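Putative NADH-flavin reductase (Streptococcus pneumoniae TIGR4, PDB 4R01) probably binds NAD(P)H through a Rossmann-type fold and may use it to reduce flavins. Local coordinates at residues A[18-22]-A[37-41]. Numbering follows the deposited sequence.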
loop_
_atom_site.group_PDB
_atom_site.type_symbol
_atom_site.label_atom_id
_atom_site.label_comp_id
_atom_site.label_asym_id
_atom_site.label_seq_id
_atom_site.Cartn_x
_atom_site.Cartn_y
_atom_site.Cartn_z
ATOM N N VAL A 18 14.000 -10.392 29.102
ATOM C CA VAL A 18 14.500 -11.041 30.310
ATOM C C VAL A 18 14.451 -12.559 30.169
ATOM O O VAL A 18 15.454 -13.242 30.371
ATOM C CB VAL A 18 13.696 -10.627 31.563
ATOM C CG1 VAL A 18 14.036 -11.533 32.744
ATOM C CG2 VAL A 18 13.955 -9.167 31.909
ATOM N N GLU A 19 13.280 -13.073 29.810
ATOM C CA GLU A 19 13.075 -14.510 29.669
ATOM C C GLU A 19 14.006 -15.109 28.621
ATOM O O GLU A 19 14.527 -16.210 28.798
ATOM C CB GLU A 19 11.618 -14.808 29.311
ATOM C CG GLU A 19 11.314 -16.285 29.122
ATOM C CD GLU A 19 9.833 -16.555 28.936
ATOM O OE1 GLU A 19 9.018 -15.714 29.367
ATOM O OE2 GLU A 19 9.486 -17.606 28.356
ATOM N N GLU A 20 14.218 -14.379 27.531
ATOM C CA GLU A 20 15.119 -14.833 26.479
ATOM C C GLU A 20 16.565 -14.823 26.964
ATOM O O GLU A 20 17.294 -15.792 26.769
ATOM C CB GLU A 20 14.975 -13.962 25.228
ATOM C CG GLU A 20 15.971 -14.288 24.118
ATOM C CD GLU A 20 15.756 -15.663 23.506
ATOM O OE1 GLU A 20 14.614 -16.165 23.536
ATOM O OE2 GLU A 20 16.734 -16.244 22.992
ATOM N N ALA A 21 16.970 -13.730 27.604
ATOM C CA ALA A 21 18.343 -13.585 28.079
ATOM C C ALA A 21 18.671 -14.585 29.188
ATOM O O ALA A 21 19.799 -15.069 29.282
ATOM C CB ALA A 21 18.587 -12.162 28.564
ATOM N N VAL A 22 17.683 -14.887 30.026
ATOM C CA VAL A 22 17.865 -15.854 31.101
ATOM C C VAL A 22 18.111 -17.247 30.524
ATOM O O VAL A 22 18.994 -17.971 30.987
ATOM C CB VAL A 22 16.647 -15.886 32.055
ATOM C CG1 VAL A 22 16.608 -17.182 32.852
ATOM C CG2 VAL A 22 16.674 -14.686 32.993
ATOM N N LYS A 37 7.420 -9.592 38.009
ATOM C CA LYS A 37 6.677 -10.656 37.348
ATOM C C LYS A 37 7.576 -11.408 36.372
ATOM O O LYS A 37 7.207 -12.469 35.869
ATOM C CB LYS A 37 5.458 -10.089 36.615
ATOM C CG LYS A 37 4.597 -9.156 37.454
ATOM C CD LYS A 37 3.901 -9.899 38.585
ATOM C CE LYS A 37 2.424 -10.105 38.283
ATOM N NZ LYS A 37 1.721 -10.810 39.390
ATOM N N SER A 38 8.755 -10.852 36.109
ATOM C CA SER A 38 9.702 -11.462 35.180
ATOM C C SER A 38 10.453 -12.624 35.826
ATOM O O SER A 38 10.328 -12.869 37.028
ATOM C CB SER A 38 10.698 -10.420 34.663
ATOM O OG SER A 38 11.576 -9.994 35.691
ATOM N N GLN A 39 11.236 -13.333 35.018
ATOM C CA GLN A 39 12.000 -14.485 35.488
ATOM C C GLN A 39 13.385 -14.078 35.975
ATOM O O GLN A 39 14.278 -14.911 36.095
ATOM C CB GLN A 39 12.141 -15.522 34.373
ATOM C CG GLN A 39 10.849 -16.192 33.951
ATOM C CD GLN A 39 11.073 -17.205 32.848
ATOM O OE1 GLN A 39 12.182 -17.336 32.331
ATOM N NE2 GLN A 39 10.020 -17.927 32.480
ATOM N N ALA A 40 13.558 -12.792 36.255
ATOM C CA ALA A 40 14.884 -12.241 36.510
ATOM C C ALA A 40 15.477 -12.673 37.856
ATOM O O ALA A 40 14.753 -12.859 38.835
ATOM C CB ALA A 40 14.835 -10.732 36.424
ATOM N N GLU A 41 16.800 -12.762 37.911
ATOM C CA GLU A 41 17.477 -13.182 39.112
ATOM C C GLU A 41 17.398 -12.184 40.251
ATOM O O GLU A 41 16.753 -12.426 41.263
ATOM C CB GLU A 41 18.964 -13.370 38.731
ATOM C CG GLU A 41 20.003 -13.242 39.836
ATOM C CD GLU A 41 21.415 -13.348 39.321
ATOM O OE1 GLU A 41 21.879 -12.364 38.724
ATOM O OE2 GLU A 41 22.072 -14.399 39.508
#
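Start at Val18, the buried centre of this contact. Its CA-to-CB bond aims at 37-41, and its CG1 methyl packs by van der Waals contact against three successive residues there: CB of Ser38 at 4.0 Å, the backbone N of Gln39 at 4.0 Å, and Ala40, where Val18 CG1 to Ala40 CB is 3.8 Å. Within the loop, Ser38 OG is held mainly by a hydrogen bond with Asn36 ND2; Ala40 N adds a weak one to Ser38 OG (3.5 Å). Glu19 follows, its chain leaving sideways in an extended conformation, so that the aliphatic CG rests 3.5 Å from Gln39 OE1 while the carboxylate stays at the exposed margin. Glu20 turns its back on the loop and pairs with Arg24 in a salt bridge. One turn on from Val18, marked by the Val22 N to Val18 O hydrogen bond (2.8 Å), Val22 faces the loop as Val18 does, and its CG2 lies 3.9 Å from Gln39 O; Gln39 thus spreads over the helix edge, the most heavily covered residue here. Helix 12-24 is the crossover of the first beta-alpha-beta unit of the Rossmann fold, joining parallel strands 3-7 and 27-32, and the loop carries the chain on to strand 42-45, outermost within this chain. Val22, Ser38 and Ala40 all touch strand 27-32 beneath, whereas Glu20 packs on helix 184-196.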